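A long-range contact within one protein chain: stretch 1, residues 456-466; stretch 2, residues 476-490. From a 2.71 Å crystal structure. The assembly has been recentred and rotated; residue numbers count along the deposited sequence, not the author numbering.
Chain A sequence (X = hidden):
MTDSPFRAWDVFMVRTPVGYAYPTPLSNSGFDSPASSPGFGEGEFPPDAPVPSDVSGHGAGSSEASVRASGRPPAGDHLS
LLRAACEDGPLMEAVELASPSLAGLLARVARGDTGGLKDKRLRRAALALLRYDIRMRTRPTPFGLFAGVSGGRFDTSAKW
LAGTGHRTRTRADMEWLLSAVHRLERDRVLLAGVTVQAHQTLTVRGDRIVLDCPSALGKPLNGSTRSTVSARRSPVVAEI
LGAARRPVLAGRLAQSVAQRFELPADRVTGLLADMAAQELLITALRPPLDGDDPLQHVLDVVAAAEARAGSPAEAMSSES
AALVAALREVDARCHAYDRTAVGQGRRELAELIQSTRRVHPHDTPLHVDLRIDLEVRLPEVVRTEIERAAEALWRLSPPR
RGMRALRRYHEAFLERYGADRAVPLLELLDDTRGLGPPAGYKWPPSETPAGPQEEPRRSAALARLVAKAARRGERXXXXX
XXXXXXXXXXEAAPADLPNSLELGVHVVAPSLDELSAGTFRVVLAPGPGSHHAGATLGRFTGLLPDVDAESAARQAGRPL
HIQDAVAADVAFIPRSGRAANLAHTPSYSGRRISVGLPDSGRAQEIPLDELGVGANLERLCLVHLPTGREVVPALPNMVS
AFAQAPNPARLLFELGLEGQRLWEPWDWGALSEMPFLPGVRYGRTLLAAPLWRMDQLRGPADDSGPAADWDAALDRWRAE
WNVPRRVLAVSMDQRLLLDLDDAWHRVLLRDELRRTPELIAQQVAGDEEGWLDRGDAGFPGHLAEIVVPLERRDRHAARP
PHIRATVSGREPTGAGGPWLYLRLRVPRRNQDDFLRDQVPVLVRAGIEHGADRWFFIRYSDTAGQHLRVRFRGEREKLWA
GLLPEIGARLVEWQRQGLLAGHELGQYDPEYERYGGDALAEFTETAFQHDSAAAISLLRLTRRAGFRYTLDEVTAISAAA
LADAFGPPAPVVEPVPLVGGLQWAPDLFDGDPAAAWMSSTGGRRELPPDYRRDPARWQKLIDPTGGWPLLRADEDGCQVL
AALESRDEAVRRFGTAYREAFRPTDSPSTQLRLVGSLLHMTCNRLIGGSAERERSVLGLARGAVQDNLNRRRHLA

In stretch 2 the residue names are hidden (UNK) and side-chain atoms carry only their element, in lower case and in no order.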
ATOM      1  N   PRO A 456       1.453  12.268   4.689  1.00 36.87           N
ATOM      2  CA  PRO A 456       1.636  13.503   5.455  1.00 31.70           C
ATOM      3  C   PRO A 456       0.262  14.029   5.823  1.00 33.78           C
ATOM      4  O   PRO A 456      -0.669  13.925   5.017  1.00 35.20           O
ATOM      5  CB  PRO A 456       2.324  14.438   4.465  1.00 29.95           C
ATOM      6  CG  PRO A 456       3.010  13.545   3.511  1.00 33.84           C
ATOM      7  CD  PRO A 456       2.152  12.311   3.393  1.00 41.65           C
ATOM      8  N   ARG A 457       0.119  14.529   7.045  1.00 31.00           N
ATOM      9  CA  ARG A 457      -1.198  14.868   7.569  1.00 28.75           C
ATOM     10  C   ARG A 457      -1.864  15.978   6.762  1.00 27.00           C
ATOM     11  O   ARG A 457      -1.193  16.794   6.130  1.00 26.26           O
ATOM     12  CB  ARG A 457      -1.082  15.293   9.030  1.00 30.89           C
ATOM     13  CG  ARG A 457      -2.412  15.530   9.702  1.00 26.65           C
ATOM     14  CD  ARG A 457      -2.222  16.198  11.012  1.00 19.21           C
ATOM     15  NE  ARG A 457      -3.471  16.255  11.757  1.00 22.19           N
ATOM     16  CZ  ARG A 457      -3.549  16.705  12.999  1.00 21.98           C
ATOM     17  NH1 ARG A 457      -2.438  17.116  13.606  1.00 36.02           N
ATOM     18  NH2 ARG A 457      -4.713  16.751  13.631  1.00 16.74           N
ATOM     19  N   ARG A 458      -3.188  15.982   6.760  1.00 25.65           N
ATOM     20  CA  ARG A 458      -3.938  17.061   6.135  1.00 29.11           C
ATOM     21  C   ARG A 458      -5.010  17.559   7.079  1.00 30.37           C
ATOM     22  O   ARG A 458      -5.824  16.777   7.570  1.00 33.28           O
ATOM     23  CB  ARG A 458      -4.533  16.623   4.780  1.00 36.17           C
ATOM     24  CG  ARG A 458      -3.501  16.007   3.816  1.00 35.95           C
ATOM     25  CD  ARG A 458      -4.099  15.601   2.483  1.00 38.51           C
ATOM     26  NE  ARG A 458      -4.207  14.144   2.383  1.00 44.40           N
ATOM     27  CZ  ARG A 458      -5.353  13.481   2.502  1.00 41.24           C
ATOM     28  NH1 ARG A 458      -6.488  14.139   2.701  1.00 38.74           N
ATOM     29  NH2 ARG A 458      -5.367  12.164   2.405  1.00 43.21           N
ATOM     30  N   SER A 459      -5.027  18.869   7.307  1.00 30.42           N
ATOM     31  CA  SER A 459      -5.928  19.443   8.293  1.00 31.44           C
ATOM     32  C   SER A 459      -6.501  20.760   7.830  1.00 32.24           C
ATOM     33  O   SER A 459      -5.750  21.683   7.528  1.00 33.65           O
ATOM     34  CB  SER A 459      -5.180  19.681   9.605  1.00 27.46           C
ATOM     35  OG  SER A 459      -6.076  20.126  10.604  1.00 33.98           O
ATOM     36  N   ALA A 460      -7.826  20.856   7.780  1.00 28.30           N
ATOM     37  CA  ALA A 460      -8.466  22.131   7.491  1.00 25.46           C
ATOM     38  C   ALA A 460      -8.058  23.104   8.591  1.00 32.53           C
ATOM     39  O   ALA A 460      -7.782  24.271   8.334  1.00 35.60           O
ATOM     40  CB  ALA A 460      -9.972  21.989   7.424  1.00 24.75           C
ATOM     41  N   ALA A 461      -8.012  22.599   9.819  1.00 32.44           N
ATOM     42  CA  ALA A 461      -7.614  23.376  10.986  1.00 31.44           C
ATOM     43  C   ALA A 461      -6.216  24.006  10.874  1.00 30.87           C
ATOM     44  O   ALA A 461      -6.046  25.218  11.014  1.00 28.81           O
ATOM     45  CB  ALA A 461      -7.684  22.493  12.206  1.00 34.77           C
ATOM     46  N   LEU A 462      -5.217  23.177  10.618  1.00 31.52           N
ATOM     47  CA  LEU A 462      -3.867  23.676  10.404  1.00 32.98           C
ATOM     48  C   LEU A 462      -3.802  24.679   9.244  1.00 37.37           C
ATOM     49  O   LEU A 462      -3.142  25.710   9.349  1.00 42.44           O
ATOM     50  CB  LEU A 462      -2.911  22.517  10.133  1.00 31.67           C
ATOM     51  CG  LEU A 462      -1.829  22.185  11.158  1.00 35.02           C
ATOM     52  CD1 LEU A 462      -2.341  22.411  12.569  1.00 34.36           C
ATOM     53  CD2 LEU A 462      -1.354  20.733  10.955  1.00 27.88           C
ATOM     54  N   ALA A 463      -4.493  24.392   8.143  1.00 35.91           N
ATOM     55  CA  ALA A 463      -4.406  25.265   6.974  1.00 35.37           C
ATOM     56  C   ALA A 463      -4.895  26.686   7.282  1.00 31.02           C
ATOM     57  O   ALA A 463      -4.273  27.655   6.846  1.00 31.93           O
ATOM     58  CB  ALA A 463      -5.141  24.664   5.771  1.00 32.14           C
ATOM     59  N   ARG A 464      -6.001  26.802   8.015  1.00 31.12           N
ATOM     60  CA  ARG A 464      -6.513  28.108   8.423  1.00 31.99           C
ATOM     61  C   ARG A 464      -5.474  28.916   9.195  1.00 35.72           C
ATOM     62  O   ARG A 464      -5.301  30.126   8.973  1.00 29.74           O
ATOM     63  CB  ARG A 464      -7.755  27.960   9.285  1.00 29.98           C
ATOM     64  CG  ARG A 464      -9.030  27.792   8.516  1.00 33.93           C
ATOM     65  CD  ARG A 464     -10.201  28.014   9.447  1.00 35.31           C
ATOM     66  NE  ARG A 464     -10.117  27.095  10.575  1.00 48.87           N
ATOM     67  CZ  ARG A 464     -10.596  25.853  10.562  1.00 46.48           C
ATOM     68  NH1 ARG A 464     -11.233  25.393   9.488  1.00 41.82           N
ATOM     69  NH2 ARG A 464     -10.457  25.077  11.633  1.00 46.86           N
ATOM     70  N   LEU A 465      -4.784  28.237  10.104  1.00 32.82           N
ATOM     71  CA  LEU A 465      -3.819  28.904  10.947  1.00 32.65           C
ATOM     72  C   LEU A 465      -2.789  29.558  10.061  1.00 31.27           C
ATOM     73  O   LEU A 465      -2.380  30.693  10.304  1.00 33.59           O
ATOM     74  CB  LEU A 465      -3.139  27.915  11.898  1.00 36.51           C
ATOM     75  CG  LEU A 465      -3.971  27.198  12.975  1.00 41.68           C
ATOM     76  CD1 LEU A 465      -3.061  26.271  13.779  1.00 35.71           C
ATOM     77  CD2 LEU A 465      -4.742  28.162  13.897  1.00 25.50           C
ATOM     78  N   VAL A 466      -2.393  28.845   9.017  1.00 28.34           N
ATOM     79  CA  VAL A 466      -1.367  29.332   8.105  1.00 32.21           C
ATOM     80  C   VAL A 466      -1.884  30.473   7.236  1.00 30.83           C
ATOM     81  O   VAL A 466      -1.191  31.484   7.040  1.00 24.72           O
ATOM     82  CB  VAL A 466      -0.780  28.185   7.238  1.00 26.17           C
ATOM     83  CG1 VAL A 466       0.190  28.712   6.179  1.00 25.13           C
ATOM     84  CG2 VAL A 466      -0.111  27.151   8.121  1.00 22.10           C
ATOM     85  N   UNK A 476       4.404  34.344  13.528  1.00 26.41           N
ATOM     86  CA  UNK A 476       4.061  33.402  14.575  1.00 23.88           C
ATOM     87  C   UNK A 476       2.562  33.461  14.725  1.00 31.27           C
ATOM     88  O   UNK A 476       1.959  34.513  14.559  1.00 40.88           O
ATOM     89  o   UNK A 476       8.253  33.743  17.249  1.00 31.18           O
ATOM     90  c   UNK A 476       6.301  33.631  15.841  1.00 29.39           C
ATOM     91  c   UNK A 476       6.990  33.730  17.218  1.00 39.37           C
ATOM     92  c   UNK A 476       4.760  33.758  15.890  1.00 26.54           C
ATOM     93  o   UNK A 476       6.279  33.813  18.258  1.00 39.83           O
ATOM     94  N   UNK A 477       1.955  32.324  15.015  1.00 28.66           N
ATOM     95  CA  UNK A 477       0.533  32.249  15.248  1.00 24.76           C
ATOM     96  C   UNK A 477       0.418  31.728  16.675  1.00 31.64           C
ATOM     97  O   UNK A 477       1.329  31.049  17.142  1.00 34.94           O
ATOM     98  c   UNK A 477      -0.160  31.336  14.179  1.00 29.70           C
ATOM     99  c   UNK A 477      -1.677  31.525  14.182  1.00 38.17           C
ATOM    100  c   UNK A 477      -2.177  32.710  13.346  1.00 42.49           C
ATOM    101  c   UNK A 477       0.180  29.849  14.366  1.00 27.76           C
ATOM    102  N   UNK A 478      -0.643  32.094  17.395  1.00 30.33           N
ATOM    103  CA  UNK A 478      -0.768  31.717  18.801  1.00 26.53           C
ATOM    104  C   UNK A 478      -1.939  30.780  19.017  1.00 28.91           C
ATOM    105  O   UNK A 478      -3.067  31.108  18.672  1.00 37.89           O
ATOM    106  c   UNK A 478      -1.335  32.493  21.146  1.00 21.56           C
ATOM    107  c   UNK A 478       0.277  33.836  19.719  1.00 31.63           C
ATOM    108  c   UNK A 478      -0.969  32.943  19.718  1.00 33.95           C
ATOM    109  N   UNK A 479      -1.675  29.620  19.606  1.00 30.96           N
ATOM    110  CA  UNK A 479      -2.719  28.625  19.819  1.00 33.62           C
ATOM    111  C   UNK A 479      -3.089  28.521  21.289  1.00 31.47           C
ATOM    112  O   UNK A 479      -2.246  28.640  22.181  1.00 27.44           O
ATOM    113  c   UNK A 479      -1.147  26.626  20.032  1.00 33.82           C
ATOM    114  c   UNK A 479      -1.936  27.350  17.780  1.00 33.91           C
ATOM    115  c   UNK A 479      -2.315  27.234  19.250  1.00 38.06           C
ATOM    116  c   UNK A 479      -0.770  25.207  19.588  1.00 30.42           C
ATOM    117  N   UNK A 480      -4.371  28.324  21.529  1.00 34.71           N
ATOM    118  CA  UNK A 480      -4.880  28.147  22.874  1.00 36.59           C
ATOM    119  C   UNK A 480      -5.669  26.846  22.948  1.00 38.81           C
ATOM    120  O   UNK A 480      -5.704  26.084  21.984  1.00 40.77           O
ATOM    121  c   UNK A 480      -6.825  29.629  22.203  1.00 45.83           C
ATOM    122  c   UNK A 480      -5.751  29.349  23.240  1.00 41.04           C
ATOM    123  o   UNK A 480      -7.455  28.667  21.704  1.00 48.99           O
ATOM    124  o   UNK A 480      -6.986  30.811  21.829  1.00 43.70           O
ATOM    125  N   UNK A 481      -6.321  26.611  24.077  1.00 41.16           N
ATOM    126  CA  UNK A 481      -7.072  25.384  24.285  1.00 39.86           C
ATOM    127  C   UNK A 481      -8.101  25.078  23.183  1.00 43.71           C
ATOM    128  O   UNK A 481      -8.341  23.911  22.872  1.00 41.85           O
ATOM    129  o   UNK A 481      -8.507  21.838  25.966  1.00 48.12           O
ATOM    130  o   UNK A 481      -6.630  22.932  26.370  1.00 40.82           O
ATOM    131  c   UNK A 481      -8.637  24.211  25.926  1.00 42.38           C
ATOM    132  c   UNK A 481      -7.745  25.412  25.653  1.00 37.83           C
ATOM    133  c   UNK A 481      -7.863  22.903  26.099  1.00 46.75           C
ATOM    134  N   UNK A 482      -8.683  26.113  22.574  1.00 46.65           N
ATOM    135  CA  UNK A 482      -9.647  25.904  21.486  1.00 40.35           C
ATOM    136  C   UNK A 482      -8.944  25.411  20.229  1.00 41.16           C
ATOM    137  O   UNK A 482      -9.523  24.679  19.425  1.00 38.52           O
ATOM    138  c   UNK A 482     -11.629  27.486  22.120  1.00 56.51           C
ATOM    139  c   UNK A 482     -11.219  28.085  23.483  1.00 64.39           C
ATOM    140  o   UNK A 482     -12.138  28.431  24.264  1.00 70.97           O
ATOM    141  o   UNK A 482     -10.005  28.222  23.782  1.00 57.84           O
ATOM    142  c   UNK A 482     -10.459  27.171  21.163  1.00 43.03           C
ATOM    143  N   UNK A 483      -7.690  25.804  20.059  1.00 37.92           N
ATOM    144  CA  UNK A 483      -6.948  25.328  18.911  1.00 35.50           C
ATOM    145  C   UNK A 483      -6.588  23.862  19.119  1.00 33.74           C
ATOM    146  O   UNK A 483      -6.667  23.071  18.188  1.00 30.39           O
ATOM    147  o   UNK A 483      -5.963  27.545  18.669  1.00 37.87           O
ATOM    148  c   UNK A 483      -5.667  26.144  18.659  1.00 36.32           C
ATOM    149  c   UNK A 483      -5.063  25.772  17.316  1.00 29.38           C
ATOM    150  N   UNK A 484      -6.197  23.509  20.343  1.00 35.92           N
ATOM    151  CA  UNK A 484      -5.762  22.147  20.659  1.00 31.77           C
ATOM    152  C   UNK A 484      -6.917  21.163  20.560  1.00 29.70           C
ATOM    153  O   UNK A 484      -6.761  20.067  20.022  1.00 26.51           O
ATOM    154  c   UNK A 484      -3.187  22.800  23.447  1.00 23.27           C
ATOM    155  c   UNK A 484      -5.017  20.615  22.526  1.00 24.68           C
ATOM    156  c   UNK A 484      -5.146  22.065  22.063  1.00 33.39           C
ATOM    157  c   UNK A 484      -3.788  22.754  22.082  1.00 27.28           C
ATOM    158  N   UNK A 485      -8.081  21.576  21.054  1.00 25.82           N
ATOM    159  CA  UNK A 485      -9.291  20.770  20.947  1.00 28.89           C
ATOM    160  C   UNK A 485      -9.683  20.435  19.495  1.00 34.30           C
ATOM    161  O   UNK A 485     -10.478  19.516  19.258  1.00 34.29           O
ATOM    162  c   UNK A 485     -10.445  21.457  21.648  1.00 29.12           C
ATOM    163  N   UNK A 486      -9.136  21.181  18.537  1.00 29.68           N
ATOM    164  CA  UNK A 486      -9.480  20.986  17.136  1.00 32.65           C
ATOM    165  C   UNK A 486      -8.509  20.068  16.436  1.00 35.02           C
ATOM    166  O   UNK A 486      -8.862  19.445  15.439  1.00 45.44           O
ATOM    167  o   UNK A 486     -10.437  25.304  15.675  1.00 54.07           O
ATOM    168  c   UNK A 486      -9.458  22.292  16.342  1.00 34.42           C
ATOM    169  o   UNK A 486     -10.690  23.871  13.999  1.00 55.74           O
ATOM    170  c   UNK A 486     -10.772  22.982  16.172  1.00 31.46           C
ATOM    171  c   UNK A 486     -10.631  24.146  15.226  1.00 54.29           C
ATOM    172  N   UNK A 487      -7.280  20.006  16.926  1.00 27.11           N
ATOM    173  CA  UNK A 487      -6.256  19.224  16.262  1.00 23.09           C
ATOM    174  C   UNK A 487      -6.161  17.821  16.807  1.00 24.10           C
ATOM    175  O   UNK A 487      -5.585  16.954  16.165  1.00 28.84           O
ATOM    176  c   UNK A 487      -4.948  21.359  15.925  1.00 29.12           C
ATOM    177  c   UNK A 487      -4.912  19.916  16.420  1.00 23.74           C
ATOM    178  c   UNK A 487      -5.138  21.315  14.434  1.00 28.21           C
ATOM    179  c   UNK A 487      -3.685  22.134  16.271  1.00 20.41           C
ATOM    180  N   UNK A 488      -6.729  17.597  17.985  1.00 29.24           N
ATOM    181  CA  UNK A 488      -6.561  16.324  18.682  1.00 30.55           C
ATOM    182  C   UNK A 488      -7.266  15.225  17.906  1.00 29.23           C
ATOM    183  O   UNK A 488      -8.449  15.345  17.611  1.00 32.37           O
ATOM    184  c   UNK A 488      -7.112  16.426  20.119  1.00 22.71           C
ATOM    185  N   UNK A 489      -6.558  14.136  17.615  1.00 26.93           N
ATOM    186  CA  UNK A 489      -7.174  13.004  16.938  1.00 24.47           C
ATOM    187  C   UNK A 489      -8.190  12.364  17.862  1.00 24.10           C
ATOM    188  O   UNK A 489      -9.105  11.681  17.415  1.00 27.65           O
ATOM    189  c   UNK A 489      -5.408  12.389  14.155  1.00 25.05           C
ATOM    190  c   UNK A 489      -4.470  12.796  13.203  1.00 22.37           C
ATOM    191  c   UNK A 489      -3.221  13.220  13.615  1.00 24.09           C
ATOM    192  c   UNK A 489      -6.133  11.957  16.540  1.00 24.43           C
ATOM    193  c   UNK A 489      -5.115  12.414  15.520  1.00 23.42           C
ATOM    194  c   UNK A 489      -2.894  13.234  14.965  1.00 23.90           C
ATOM    195  c   UNK A 489      -3.845  12.828  15.909  1.00 21.17           C
ATOM    196  o   UNK A 489      -2.302  13.615  12.678  1.00 21.83           O
ATOM    197  N   UNK A 490      -8.005  12.567  19.159  1.00 23.93           N
ATOM    198  CA  UNK A 490      -8.972  12.116  20.144  1.00 27.31           C
ATOM    199  C   UNK A 490      -8.609  12.651  21.513  1.00 33.57           C
ATOM    200  O   UNK A 490      -7.612  13.376  21.667  1.00 34.70           O
ATOM    201  o   UNK A 490      -7.983   8.707  21.127  1.00 29.04           O
ATOM    202  o   UNK A 490      -6.795  10.542  20.951  1.00 24.81           O
ATOM    203  c   UNK A 490      -9.085  10.583  20.182  1.00 28.77           C
ATOM    204  c   UNK A 490      -7.864   9.905  20.796  1.00 28.13           C
TER

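Position 476 carries three carbons in a row, the last bearing two oxygens, and stays out of reach of stretch 1: Glu476, its charge free to remain at the surface of the strand. Position 477 has four carbons, forked at the first, one arm two carbons long and ending near the backbone O of Leu465. This is Ile477, whose CD1 lies 3.7 Å from Leu465 O; a beta-branched side chain is well suited to a strand. At 478 a single carbon carries two more, giving Val478, which points away from stretch 1, as alternation along a strand predicts. Position 479 repeats the four-carbon pattern and points back toward stretch 1, its short arm near the Leu465 side chain. It is Ile479, with CG2 4.3 Å from Leu465 CD1.

Position 480 has two carbons, the second with two oxygens: Asp480, a classic N-cap. Its OD1 accepts weak bonds from the backbone N atoms of 482 and 483; the latter also bonds weakly to Asp480 O. A short carboxylate can fold back onto these amides. Positions 481 and 482 each show three carbons ending in two oxygens and touch nothing on stretch 1; they are Glu481 and Glu482, acidic residues that favour the N-terminal end of a helix. At 483 one carbon bears an oxygen and a carbon, the latter near Leu465, hence Thr483. Its CG2 sits 4.1 Å from Leu465 CD1, while its OG1 accepts a weak bond from Asp480 N.

Position 484, four carbons forked at the first with one longer arm, is out of reach of stretch 1: Ile484, apolar as its buried site requires. A lone carbon at 485 makes Ala485, compact and exposed. Position 486 has three carbons and a terminal pair of oxygens, one near Arg464: Glu486, whose OE2 forms a salt bridge with Arg464 NH2 at 2.7 Å. Position 487 has four carbons forked at the second, one tip against Ala461 and Leu462, so Leu487, its branched apolar end suited to packing; CD2 lies 3.5 Å from Leu462 CD1 and 3.6 Å from Ala461 CB. Position 488, one carbon pointing away, is Ala488, whose methyl asks little of its surroundings. At 489 a carbon leads to a six-carbon ring bearing an oxygen, with the Arg457 guanidinium flat upon it: Tyr489, offering a broad face. Position 490, two carbons and two oxygens beyond reach, is Asp490, its OD1 hydrogen-bonded elsewhere in the structure.

The contact thus combines apolar packing with polar anchors. Small Ala461 packs against Leu487, and Leu465 meets Ile477, Ile479 and Thr483. Extended Arg457 stacks on Tyr489 while its NH2 donates a hydrogen bond to Leu487 O at 2.7 Å, and Arg464 pairs with Glu486.

Stretch 2, residues 476-490: EIVIDEETIAELAYD
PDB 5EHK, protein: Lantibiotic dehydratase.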